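Local coordinates for cobalamin (Vitamin B12) biosynthesis CbiX protein (Marinobacter aquaeolei, PDB 3LYH) that probably acts as a metal-binding lyase of the chelatase clan, in keeping with a role in cobalt insertion during cobalamin biosynthesis, at residues 63-68 with 95-100; 7-12 with 48-53; 68-73 with 101-106; 11-16 with 41-46. All coordinates share one frame; numbering follows the deposited sequence. Where two conformers were deposited one is given.

Contact 1: residues 63-68 with 95-100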
loop_
_atom_site.group_PDB
_atom_site.type_symbol
_atom_site.label_atom_id
_atom_site.label_comp_id
_atom_site.label_asym_id
_atom_site.label_seq_id
_atom_site.Cartn_x
_atom_site.Cartn_y
_atom_site.Cartn_z
ATOM N N GLU B 63 -9.916 20.394 -16.988
ATOM C CA GLU B 63 -9.138 19.955 -18.120
ATOM C C GLU B 63 -7.771 19.360 -17.743
ATOM O O GLU B 63 -7.168 18.753 -18.620
ATOM C CB GLU B 63 -8.946 21.119 -19.105
ATOM C CG GLU B 63 -10.257 21.817 -19.487
ATOM C CD GLU B 63 -11.248 20.928 -20.254
ATOM O OE1 GLU B 63 -10.834 19.933 -20.886
ATOM O OE2 GLU B 63 -12.460 21.253 -20.248
ATOM N N GLN B 64 -7.309 19.572 -16.495
ATOM C CA GLN B 64 -5.952 19.197 -16.041
ATOM C C GLN B 64 -6.120 18.204 -14.890
ATOM O O GLN B 64 -6.887 18.449 -13.941
ATOM C CB GLN B 64 -5.164 20.410 -15.534
ATOM C CG GLN B 64 -4.867 21.486 -16.601
ATOM C CD GLN B 64 -3.808 21.076 -17.597
ATOM O OE1 GLN B 64 -2.951 20.232 -17.305
ATOM N NE2 GLN B 64 -3.852 21.686 -18.790
ATOM N N PHE B 65 -5.428 17.070 -15.006
ATOM C CA PHE B 65 -5.537 15.969 -14.061
ATOM C C PHE B 65 -4.157 15.511 -13.649
ATOM O O PHE B 65 -3.214 15.637 -14.424
ATOM C CB PHE B 65 -6.267 14.773 -14.708
ATOM C CG PHE B 65 -7.677 15.079 -15.114
ATOM C CD1 PHE B 65 -7.932 15.780 -16.296
ATOM C CD2 PHE B 65 -8.761 14.598 -14.387
ATOM C CE1 PHE B 65 -9.258 16.088 -16.675
ATOM C CE2 PHE B 65 -10.066 14.872 -14.750
ATOM C CZ PHE B 65 -10.330 15.612 -15.915
ATOM N N THR B 66 -4.067 14.954 -12.449
ATOM C CA THR B 66 -2.895 14.200 -12.003
ATOM C C THR B 66 -3.424 12.908 -11.391
ATOM O O THR B 66 -4.260 12.948 -10.501
ATOM C CB THR B 66 -2.018 14.966 -11.006
ATOM O OG1 THR B 66 -1.527 16.157 -11.661
ATOM C CG2 THR B 66 -0.835 14.119 -10.498
ATOM N N VAL B 67 -2.965 11.799 -11.953
ATOM C CA VAL B 67 -3.206 10.440 -11.423
ATOM C C VAL B 67 -2.134 10.097 -10.436
ATOM O O VAL B 67 -0.936 10.107 -10.779
ATOM C CB VAL B 67 -3.258 9.412 -12.562
ATOM C CG1 VAL B 67 -3.385 7.992 -12.023
ATOM C CG2 VAL B 67 -4.457 9.709 -13.511
ATOM N N VAL B 68 -2.567 9.829 -9.207
ATOM C CA VAL B 68 -1.684 9.400 -8.089
ATOM C C VAL B 68 -2.005 7.899 -7.842
ATOM O O VAL B 68 -3.069 7.577 -7.274
ATOM C CB VAL B 68 -1.925 10.185 -6.796
ATOM C CG1 VAL B 68 -0.984 9.708 -5.681
ATOM C CG2 VAL B 68 -1.740 11.696 -7.011
ATOM N N VAL B 95 -8.072 16.183 -22.760
ATOM C CA VAL B 95 -7.516 16.649 -21.491
ATOM C C VAL B 95 -6.038 16.282 -21.395
ATOM O O VAL B 95 -5.538 15.523 -22.232
ATOM C CB VAL B 95 -8.291 16.048 -20.296
ATOM C CG1 VAL B 95 -9.777 16.563 -20.320
ATOM C CG2 VAL B 95 -8.259 14.534 -20.317
ATOM N N THR B 96 -5.387 16.874 -20.396
ATOM C CA THR B 96 -3.981 16.657 -20.032
ATOM C C THR B 96 -3.952 15.949 -18.663
ATOM O O THR B 96 -4.540 16.440 -17.691
ATOM C CB THR B 96 -3.202 17.964 -19.968
ATOM O OG1 THR B 96 -3.321 18.626 -21.234
ATOM C CG2 THR B 96 -1.697 17.723 -19.688
ATOM N N ILE B 97 -3.299 14.792 -18.616
ATOM C CA ILE B 97 -3.224 13.963 -17.411
ATOM C C ILE B 97 -1.774 13.604 -17.133
ATOM O O ILE B 97 -1.163 12.891 -17.930
ATOM C CB ILE B 97 -4.058 12.663 -17.545
ATOM C CG1 ILE B 97 -5.462 12.951 -18.047
ATOM C CG2 ILE B 97 -4.036 11.792 -16.234
ATOM C CD1 ILE B 97 -6.239 11.680 -18.504
ATOM N N ARG B 98 -1.244 14.113 -16.017
ATOM C CA ARG B 98 0.066 13.738 -15.534
ATOM C C ARG B 98 -0.066 12.457 -14.721
ATOM O O ARG B 98 -1.004 12.307 -13.966
ATOM C CB ARG B 98 0.651 14.830 -14.660
ATOM C CG ARG B 98 2.024 14.505 -14.150
ATOM C CD ARG B 98 2.743 15.727 -13.550
ATOM N NE ARG B 98 2.296 16.084 -12.207
ATOM C CZ ARG B 98 2.712 15.498 -11.072
ATOM N NH1 ARG B 98 3.592 14.485 -11.086
ATOM N NH2 ARG B 98 2.245 15.935 -9.909
ATOM N N LEU B 99 0.897 11.562 -14.874
ATOM C CA LEU B 99 0.972 10.335 -14.092
ATOM C C LEU B 99 2.053 10.532 -13.030
ATOM O O LEU B 99 3.241 10.626 -13.347
ATOM C CB LEU B 99 1.280 9.159 -15.031
ATOM C CG LEU B 99 1.566 7.813 -14.363
ATOM C CD1 LEU B 99 0.364 7.458 -13.480
ATOM C CD2 LEU B 99 1.892 6.740 -15.358
ATOM N N ALA B 100 1.639 10.685 -11.770
ATOM C CA ALA B 100 2.564 10.783 -10.655
ATOM C C ALA B 100 3.175 9.425 -10.327
ATOM O O ALA B 100 2.639 8.383 -10.736
ATOM C CB ALA B 100 1.833 11.361 -9.440
#
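The Phe65 ring has the backbone oxygen of Thr96 at its edge, close to the ring plane. Val95 meets the same ring obliquely, with its CG1 3.7 Å from Phe65 CE1. The guanidinium of Arg98 carries the methyl of Thr66 over one face, offset toward the rim, with Thr66 CG2 3.6 Å from Arg98 NH2. Arg98 CG is anti to the backbone N, and a bend at chi3 (78°) lays the chain alongside Thr66, both pointing the same way. The polar ends of this pair are used at the dimer interface. Arg98 NH2 forms a salt bridge with Glu120 and a hydrogen bond with Ser124, both of the second subunit. Thr66 OG1 is hydrogen-bonded to His6 of its own chain and to the same Ser124 of the second subunit.

Phe65, Val67, Ile97 and Leu99 lie on the other side of the strands. Helix 50-59 packs on Phe65, helix 78-93 touches Ile97 and Leu99, and Val67 meets Leu11 of strand 6-12. Packing is tight here: the side chains of Val67 and Ile97 cross obliquely, with Val67 CG2 3.5 Å from Ile97 CG2.

Five backbone hydrogen bonds join the segments, from Thr96 N to Glu63 O (3.1 Å) at one end to Ala100 N to Val67 O (2.8 Å) at the other. Four run nearly along the C=O axis. Arg98 N instead approaches Phe65 O from above the carbonyl plane, 33° out of it. The axes of the two short strands are inclined by 24°. This is the parallel pairing of a beta-alpha-beta unit, with helix 78-93 crossing between neighbouring strands of an alpha/beta fold.

Contact 2: residues 7-12 with 48-53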
loop_
_atom_site.group_PDB
_atom_site.type_symbol
_atom_site.label_atom_id
_atom_site.label_comp_id
_atom_site.label_asym_id
_atom_site.label_seq_id
_atom_site.Cartn_x
_atom_site.Cartn_y
_atom_site.Cartn_z
ATOM N N GLN B 7 -7.622 18.389 -11.084
ATOM C CA GLN B 7 -8.301 17.218 -10.512
ATOM C C GLN B 7 -7.266 16.201 -10.134
ATOM O O GLN B 7 -6.438 15.852 -10.954
ATOM C CB GLN B 7 -9.246 16.589 -11.535
ATOM C CG GLN B 7 -9.945 15.297 -11.063
ATOM C CD GLN B 7 -11.089 15.508 -10.056
ATOM O OE1 GLN B 7 -11.279 14.692 -9.121
ATOM N NE2 GLN B 7 -11.873 16.553 -10.264
ATOM N N ILE B 8 -7.321 15.716 -8.902
ATOM C CA ILE B 8 -6.536 14.570 -8.479
ATOM C C ILE B 8 -7.413 13.323 -8.609
ATOM O O ILE B 8 -8.554 13.293 -8.167
ATOM C CB ILE B 8 -6.092 14.714 -7.012
ATOM C CG1 ILE B 8 -5.048 15.826 -6.865
ATOM C CG2 ILE B 8 -5.572 13.373 -6.447
ATOM C CD1 ILE B 8 -3.620 15.380 -7.334
ATOM N N ILE B 9 -6.860 12.297 -9.240
ATOM C CA ILE B 9 -7.459 10.974 -9.306
ATOM C C ILE B 9 -6.543 10.028 -8.554
ATOM O O ILE B 9 -5.388 9.815 -8.973
ATOM C CB ILE B 9 -7.663 10.482 -10.755
ATOM C CG1 ILE B 9 -8.531 11.478 -11.487
ATOM C CG2 ILE B 9 -8.383 9.111 -10.753
ATOM C CD1 ILE B 9 -8.766 11.183 -12.985
ATOM N N LEU B 10 -7.049 9.466 -7.464
ATOM C CA LEU B 10 -6.349 8.412 -6.705
ATOM C C LEU B 10 -6.698 7.121 -7.371
ATOM O O LEU B 10 -7.871 6.766 -7.405
ATOM C CB LEU B 10 -6.726 8.383 -5.234
ATOM C CG LEU B 10 -6.498 9.665 -4.455
ATOM C CD1 LEU B 10 -6.907 9.569 -2.980
ATOM C CD2 LEU B 10 -5.105 10.165 -4.587
ATOM N N LEU B 11 -5.703 6.428 -7.928
ATOM C CA LEU B 11 -5.959 5.258 -8.776
ATOM C C LEU B 11 -5.606 3.974 -8.075
ATOM O O LEU B 11 -4.457 3.762 -7.737
ATOM C CB LEU B 11 -5.230 5.330 -10.115
ATOM C CG LEU B 11 -5.596 4.240 -11.135
ATOM C CD1 LEU B 11 -7.007 4.390 -11.555
ATOM C CD2 LEU B 11 -4.642 4.311 -12.356
ATOM N N ALA B 12 -6.636 3.107 -7.919
ATOM C CA ALA B 12 -6.462 1.771 -7.267
ATOM C C ALA B 12 -6.746 0.632 -8.275
ATOM O O ALA B 12 -7.423 0.861 -9.263
ATOM C CB ALA B 12 -7.439 1.658 -6.036
ATOM N N PRO B 48 -16.119 3.935 -9.499
ATOM C CA PRO B 48 -16.000 4.534 -10.824
ATOM C C PRO B 48 -14.670 4.238 -11.502
ATOM O O PRO B 48 -13.620 4.137 -10.852
ATOM C CB PRO B 48 -16.148 6.029 -10.550
ATOM C CG PRO B 48 -15.584 6.177 -9.204
ATOM C CD PRO B 48 -15.730 4.886 -8.455
ATOM N N SER B 49 -14.734 4.082 -12.819
ATOM C CA SER B 49 -13.577 3.887 -13.655
ATOM C C SER B 49 -12.885 5.231 -13.833
ATOM O O SER B 49 -13.447 6.286 -13.495
ATOM C CB SER B 49 -13.994 3.385 -15.047
ATOM O OG SER B 49 -14.798 4.360 -15.696
ATOM N N LEU B 50 -11.686 5.185 -14.389
ATOM C CA LEU B 50 -10.962 6.423 -14.773
ATOM C C LEU B 50 -11.737 7.258 -15.809
ATOM O O LEU B 50 -11.779 8.490 -15.732
ATOM C CB LEU B 50 -9.558 6.061 -15.262
ATOM C CG LEU B 50 -8.393 7.030 -15.233
ATOM C CD1 LEU B 50 -8.097 7.471 -13.822
ATOM C CD2 LEU B 50 -7.181 6.317 -15.795
ATOM N N ASP B 51 -12.362 6.581 -16.783
ATOM C CA ASP B 51 -13.145 7.294 -17.762
ATOM C C ASP B 51 -14.293 8.049 -17.100
ATOM O O ASP B 51 -14.534 9.192 -17.458
ATOM C CB ASP B 51 -13.675 6.373 -18.875
ATOM C CG ASP B 51 -13.856 7.113 -20.176
ATOM O OD1 ASP B 51 -14.958 7.631 -20.424
ATOM O OD2 ASP B 51 -12.877 7.198 -20.934
ATOM N N THR B 52 -14.970 7.420 -16.120
ATOM C CA THR B 52 -16.095 8.045 -15.432
ATOM C C THR B 52 -15.693 9.271 -14.650
ATOM O O THR B 52 -16.383 10.280 -14.694
ATOM C CB THR B 52 -16.824 7.034 -14.506
ATOM O OG1 THR B 52 -17.478 6.067 -15.320
ATOM C CG2 THR B 52 -17.843 7.734 -13.616
ATOM N N ILE B 53 -14.561 9.198 -13.955
ATOM C CA ILE B 53 -14.064 10.355 -13.229
ATOM C C ILE B 53 -13.624 11.473 -14.183
ATOM O O ILE B 53 -13.877 12.669 -13.937
ATOM C CB ILE B 53 -12.942 9.958 -12.249
ATOM C CG1 ILE B 53 -13.456 8.982 -11.191
ATOM C CG2 ILE B 53 -12.332 11.217 -11.554
ATOM C CD1 ILE B 53 -14.653 9.484 -10.365
#
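Ile9 is the tight part of this contact. It points from strand 6-12 toward the first turn of helix 50-59 and touches two residues there. Its CG2, anti to the backbone N, meets Leu50 CD1 at 3.5 Å, closer than usual for two carbons. Leu50 CD1 also lies 3.9 Å from Ile9 CD1, so it meets both branches. The longer branch of Ile9 slides past Ile53 in the opposite direction, with Ile9 CG1 3.8 Å from Ile53 CG2. Leu11 packs more loosely. It crosses Leu50 at about a right angle, and their CD1 atoms stay 4.0 Å apart.

The far side of the helix start is polar and partly exposed. Ser49 is the N-cap: its OG accepts from Thr52 N at 3.1 Å. Asp51 also turns its carboxylate away from the strand, forming a salt bridge with Arg88 and a hydrogen bond with His93. An alanine in place of Ile9 would remove both branches and would probably loosen the seat of the helix, because Leu50 and Ile53 would lose their closest partner on the strand.

Met85 and Leu89 of helix 78-93 also touch Leu50. Between the two segments there is no hydrogen bond. Helix and sheet are thus joined here by burial and by the fit of branched apolar side chains, while the directional bonds serve the helix end and its outer face.

Contact 3: residues 68-73 with 101-106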
loop_
_atom_site.group_PDB
_atom_site.type_symbol
_atom_site.label_atom_id
_atom_site.label_comp_id
_atom_site.label_asym_id
_atom_site.label_seq_id
_atom_site.Cartn_x
_atom_site.Cartn_y
_atom_site.Cartn_z
ATOM N N VAL B 68 -2.567 9.829 -9.207
ATOM C CA VAL B 68 -1.684 9.400 -8.089
ATOM C C VAL B 68 -2.005 7.899 -7.842
ATOM O O VAL B 68 -3.069 7.577 -7.274
ATOM C CB VAL B 68 -1.925 10.185 -6.796
ATOM C CG1 VAL B 68 -0.984 9.708 -5.681
ATOM C CG2 VAL B 68 -1.740 11.696 -7.011
ATOM N N PRO B 69 -1.090 6.994 -8.284
ATOM C CA PRO B 69 -1.357 5.562 -8.062
ATOM C C PRO B 69 -1.323 5.156 -6.599
ATOM O O PRO B 69 -0.335 5.385 -5.907
ATOM C CB PRO B 69 -0.286 4.860 -8.885
ATOM C CG PRO B 69 0.212 5.857 -9.840
ATOM C CD PRO B 69 0.118 7.167 -9.085
ATOM N N LEU B 70 -2.396 4.541 -6.113
ATOM C CA LEU B 70 -2.501 4.037 -4.739
ATOM C C LEU B 70 -1.910 2.622 -4.684
ATOM O O LEU B 70 -2.608 1.595 -4.519
ATOM C CB LEU B 70 -3.931 4.033 -4.211
ATOM C CG LEU B 70 -4.582 5.378 -4.008
ATOM C CD1 LEU B 70 -5.968 5.211 -3.376
ATOM C CD2 LEU B 70 -3.691 6.367 -3.214
ATOM N N PHE B 71 -0.626 2.589 -4.945
ATOM C CA PHE B 71 0.192 1.355 -5.064
ATOM C C PHE B 71 1.460 1.567 -4.259
ATOM O O PHE B 71 2.131 2.620 -4.352
ATOM C CB PHE B 71 0.587 1.057 -6.518
ATOM C CG PHE B 71 -0.540 0.608 -7.368
ATOM C CD1 PHE B 71 -1.433 1.499 -7.901
ATOM C CD2 PHE B 71 -0.715 -0.751 -7.639
ATOM C CE1 PHE B 71 -2.481 1.090 -8.694
ATOM C CE2 PHE B 71 -1.765 -1.174 -8.421
ATOM C CZ PHE B 71 -2.658 -0.238 -8.952
ATOM N N LEU B 72 1.837 0.542 -3.486
ATOM C CA LEU B 72 3.131 0.579 -2.803
ATOM C C LEU B 72 4.300 0.361 -3.735
ATOM O O LEU B 72 5.395 0.869 -3.475
ATOM C CB LEU B 72 3.137 -0.456 -1.677
ATOM C CG LEU B 72 2.127 -0.226 -0.553
ATOM C CD1 LEU B 72 2.156 -1.403 0.412
ATOM C CD2 LEU B 72 2.471 1.040 0.214
ATOM N N ALA B 73 4.092 -0.447 -4.768
ATOM C CA ALA B 73 5.088 -0.599 -5.797
ATOM C C ALA B 73 4.361 -0.928 -7.077
ATOM O O ALA B 73 3.319 -1.607 -7.046
ATOM C CB ALA B 73 6.095 -1.696 -5.459
ATOM N N GLU B 101 4.297 9.428 -9.587
ATOM C CA GLU B 101 4.879 8.195 -9.051
ATOM C C GLU B 101 3.866 7.514 -8.101
ATOM O O GLU B 101 3.066 8.199 -7.469
ATOM C CB GLU B 101 6.239 8.477 -8.342
ATOM C CG GLU B 101 6.139 9.198 -6.978
ATOM C CD GLU B 101 7.487 9.590 -6.323
ATOM O OE1 GLU B 101 8.543 9.301 -6.952
ATOM O OE2 GLU B 101 7.452 10.202 -5.191
ATOM N N PRO B 102 3.920 6.177 -7.956
ATOM C CA PRO B 102 3.090 5.468 -6.985
ATOM C C PRO B 102 3.413 5.961 -5.553
ATOM O O PRO B 102 4.574 6.360 -5.293
ATOM C CB PRO B 102 3.501 4.015 -7.145
ATOM C CG PRO B 102 4.678 4.010 -7.900
ATOM C CD PRO B 102 4.836 5.240 -8.635
ATOM N N ILE B 103 2.414 5.980 -4.677
ATOM C CA ILE B 103 2.592 6.471 -3.302
ATOM C C ILE B 103 3.764 5.772 -2.579
ATOM O O ILE B 103 4.394 6.373 -1.732
ATOM C CB ILE B 103 1.311 6.448 -2.467
ATOM C CG1 ILE B 103 0.801 5.027 -2.286
ATOM C CG2 ILE B 103 0.236 7.422 -3.076
ATOM C CD1 ILE B 103 -0.318 4.918 -1.331
ATOM N N GLY B 104 4.017 4.497 -2.896
ATOM C CA GLY B 104 5.099 3.800 -2.235
ATOM C C GLY B 104 6.496 4.307 -2.482
ATOM O O GLY B 104 7.400 3.920 -1.744
ATOM N N LYS B 105 6.680 5.104 -3.528
ATOM C CA LYS B 105 7.950 5.793 -3.782
ATOM C C LYS B 105 8.193 7.016 -2.885
ATOM O O LYS B 105 9.317 7.512 -2.808
ATOM C CB LYS B 105 8.057 6.174 -5.271
ATOM C CG LYS B 105 8.283 4.969 -6.210
ATOM C CD LYS B 105 9.755 4.683 -6.550
ATOM C CE LYS B 105 9.873 3.782 -7.807
ATOM N NZ LYS B 105 9.204 4.357 -9.027
ATOM N N ASN B 106 7.167 7.476 -2.180
ATOM C CA ASN B 106 7.266 8.693 -1.395
ATOM C C ASN B 106 7.815 8.324 -0.024
ATOM O O ASN B 106 7.314 7.386 0.612
ATOM C CB ASN B 106 5.909 9.396 -1.308
ATOM C CG ASN B 106 6.035 10.836 -0.850
ATOM O OD1 ASN B 106 6.431 11.091 0.302
ATOM N ND2 ASN B 106 5.765 11.768 -1.743
#
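Ile103 is the main bump. Its CG1 takes the crowded position between the backbone N and the carbonyl carbon (chi1 63°). This torsion puts CG1 on the Phe71 carbonyl and leaves CG2 to the Val68 side. CG2 enters a hollow walled by Val68, Leu70 and the Pro69 carbonyl, with Ile103 CG2 3.7 Å from Val68 CG1. CD1 runs on to Leu70, with Ile103 CD1 4.1 Å from Leu70 CD2.

On the Phe71 side, Pro102 packs against the Phe71 carbonyl just after the turn at Leu70. Pro102 CB is 3.4 Å from Phe71 O. Pro69 sits beside it, its CD resting on the Glu101 carbonyl.

The closest fit is at Gly104, whose CA lies 3.2 Å from Leu72 O. A beta carbon there would collide with that oxygen. Leu72 O is buried with no hydrogen-bond partner in the model; the CA-H of Gly104 points at it.

Two hydrogen bonds lock the shapes: Ile103 N to Pro69 O (3.1 Å), nearly along the C=O axis, and Gly104 N to a lone pair of Phe71 O (3.0 Å). Pro69 O also takes a weak bond from Phe71 N, as Leu70 centres an inverse gamma turn. Phe24 of the second subunit packs on Leu72. The arrangement joins two loops at the C-terminal ends of adjacent parallel strands of an alpha/beta fold, with a 3-10 turn leading to Asn106, the N-cap of helix 107-125.

Contact 4: residues 11-16 with 41-46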
loop_
_atom_site.group_PDB
_atom_site.type_symbol
_atom_site.label_atom_id
_atom_site.label_comp_id
_atom_site.label_asym_id
_atom_site.label_seq_id
_atom_site.Cartn_x
_atom_site.Cartn_y
_atom_site.Cartn_z
ATOM N N LEU B 11 -5.703 6.428 -7.928
ATOM C CA LEU B 11 -5.959 5.258 -8.776
ATOM C C LEU B 11 -5.606 3.974 -8.075
ATOM O O LEU B 11 -4.457 3.762 -7.737
ATOM C CB LEU B 11 -5.230 5.330 -10.115
ATOM C CG LEU B 11 -5.596 4.240 -11.135
ATOM C CD1 LEU B 11 -7.007 4.390 -11.555
ATOM C CD2 LEU B 11 -4.642 4.311 -12.356
ATOM N N ALA B 12 -6.636 3.107 -7.919
ATOM C CA ALA B 12 -6.462 1.771 -7.267
ATOM C C ALA B 12 -6.746 0.632 -8.275
ATOM O O ALA B 12 -7.423 0.861 -9.263
ATOM C CB ALA B 12 -7.439 1.658 -6.036
ATOM N N HIS B 13 -6.265 -0.596 -8.046
ATOM C CA HIS B 13 -6.964 -1.789 -8.653
ATOM C C HIS B 13 -8.318 -2.002 -8.040
ATOM O O HIS B 13 -8.463 -1.894 -6.817
ATOM C CB HIS B 13 -6.191 -3.090 -8.397
ATOM C CG HIS B 13 -5.127 -3.372 -9.388
ATOM N ND1 HIS B 13 -5.338 -3.284 -10.748
ATOM C CD2 HIS B 13 -3.833 -3.745 -9.227
ATOM C CE1 HIS B 13 -4.210 -3.559 -11.382
ATOM N NE2 HIS B 13 -3.283 -3.840 -10.482
ATOM N N GLY B 14 -9.295 -2.387 -8.856
ATOM C CA GLY B 14 -10.632 -2.738 -8.379
ATOM C C GLY B 14 -10.765 -4.235 -8.161
ATOM O O GLY B 14 -9.855 -5.009 -8.430
ATOM N N SER B 15 -11.938 -4.627 -7.713
ATOM C CA SER B 15 -12.190 -6.001 -7.369
ATOM C C SER B 15 -13.666 -6.074 -7.200
ATOM O O SER B 15 -14.322 -5.059 -6.909
ATOM C CB SER B 15 -11.457 -6.362 -6.072
ATOM O OG SER B 15 -11.701 -7.720 -5.713
ATOM N N SER B 16 -14.209 -7.264 -7.387
ATOM C CA SER B 16 -15.551 -7.539 -6.924
ATOM C C SER B 16 -15.577 -7.738 -5.398
ATOM O O SER B 16 -16.654 -7.759 -4.819
ATOM C CB SER B 16 -16.132 -8.767 -7.637
ATOM O OG SER B 16 -15.310 -9.886 -7.380
ATOM N N ALA B 41 -10.544 6.382 -8.262
ATOM C CA ALA B 41 -10.994 5.637 -9.428
ATOM C C ALA B 41 -10.275 4.295 -9.418
ATOM O O ALA B 41 -9.199 4.133 -8.812
ATOM C CB ALA B 41 -10.736 6.395 -10.751
ATOM N N TYR B 42 -10.907 3.324 -10.078
ATOM C CA TYR B 42 -10.416 1.971 -10.149
ATOM C C TYR B 42 -10.056 1.613 -11.609
ATOM O O TYR B 42 -10.796 1.898 -12.536
ATOM C CB TYR B 42 -11.487 1.000 -9.657
ATOM C CG TYR B 42 -11.824 1.192 -8.197
ATOM C CD1 TYR B 42 -10.989 0.682 -7.232
ATOM C CD2 TYR B 42 -12.987 1.850 -7.803
ATOM C CE1 TYR B 42 -11.284 0.850 -5.878
ATOM C CE2 TYR B 42 -13.302 2.018 -6.445
ATOM C CZ TYR B 42 -12.438 1.507 -5.505
ATOM O OH TYR B 42 -12.705 1.644 -4.175
HETATM N N MSE B 43 -8.902 0.997 -11.759
HETATM C CA MSE B 43 -8.361 0.580 -13.058
HETATM C C MSE B 43 -9.309 -0.411 -13.765
HETATM O O MSE B 43 -9.463 -0.360 -14.972
HETATM C CB MSE B 43 -6.957 -0.015 -12.843
HETATM C CG MSE B 43 -6.031 -0.146 -14.080
HETATM SE SE MSE B 43 -4.240 -0.668 -13.533
HETATM C CE MSE B 43 -4.440 0.261 -11.924
ATOM N N GLU B 44 -9.947 -1.290 -12.984
ATOM C CA GLU B 44 -10.900 -2.246 -13.509
ATOM C C GLU B 44 -11.811 -2.804 -12.446
ATOM O O GLU B 44 -11.577 -2.595 -11.264
ATOM C CB GLU B 44 -10.154 -3.429 -14.116
ATOM C CG GLU B 44 -9.395 -4.273 -13.101
ATOM C CD GLU B 44 -8.107 -3.643 -12.711
ATOM O OE1 GLU B 44 -7.304 -3.461 -13.629
ATOM O OE2 GLU B 44 -7.907 -3.297 -11.512
ATOM N N LEU B 45 -12.807 -3.581 -12.877
ATOM C CA LEU B 45 -13.700 -4.396 -12.019
ATOM C C LEU B 45 -14.616 -3.677 -11.007
ATOM O O LEU B 45 -15.504 -4.312 -10.408
ATOM C CB LEU B 45 -12.912 -5.481 -11.288
ATOM C CG LEU B 45 -12.094 -6.432 -12.159
ATOM C CD1 LEU B 45 -11.147 -7.258 -11.272
ATOM C CD2 LEU B 45 -12.970 -7.321 -13.005
ATOM N N ALA B 46 -14.404 -2.387 -10.776
ATOM C CA ALA B 46 -15.236 -1.620 -9.854
ATOM C C ALA B 46 -15.466 -0.236 -10.432
ATOM O O ALA B 46 -14.655 0.239 -11.230
ATOM C CB ALA B 46 -14.576 -1.532 -8.455
#
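Glu44 takes the crowded first torsion, with CG between the backbone N and the carbonyl carbon (chi1 67°), and bends again at chi2 (-79°). This folds its carboxylate back onto the loop 13-14. His13 CG is anti to its carbonyl carbon, so the ring stands beside that carboxylate. One oxygen, Glu44 OE2, then accepts two hydrogen bonds. His13 ND1 gives one at 2.7 Å. Glu44 OE2 lies near the ring plane of His13, whereas ND1 comes from above the carboxylate plane, and the two planes are 41° apart. Gly14 N gives the other at 3.1 Å, along the anti lone pair. The carboxylate probably keeps the proton on ND1 and would favour a more basic imidazole. A glutamine here would retain one oxygen but lose the negative charge, and would probably weaken the hold on both the His13 ring and the Gly14 amide.

The selenomethionine Met43 lies alongside His13, its SE 3.6 Å from His13 CE1 and oblique to the ring. Tyr42 CD1 comes 3.6 Å from Gly14 CA, while Tyr42 OH is hydrogen-bonded to Glu25. Gly14 CA is only 3.0 Å from Glu44 O, where a side chain would clash. Behind the loops, Ala12 N bonds to Ala41 O and Met43 N to Ala12 O, each at 2.9 Å and nearly straight. These bonds pair neighbouring parallel strands of the beta-alpha-beta unit built with helix 18-34. The loops leave their C-terminal ends, where alpha/beta enzymes commonly place their active sites.

Overall arrangement
Strand 6-12 is central to the set: contact 2 seats helix 50-59 against it, contact 4 pairs it with strand 38-42, and its other neighbour, strand 64-69, takes part in contacts 1 and 3. Centres of contacts 2 and 4 are about 9 Å apart, and those of 1 and 2 about 10 Å. Contacts 1 and 4 are farther apart, about 18 Å between centres. Contacts 3 and 4 both lie at the C-terminal end of the sheet. There Phe71 meets His13 edge-to-face, with Phe71 CE2 3.4 Å from His13 CD2. Contacts 1, 2 and 3 reach the second subunit; contact 4 does not.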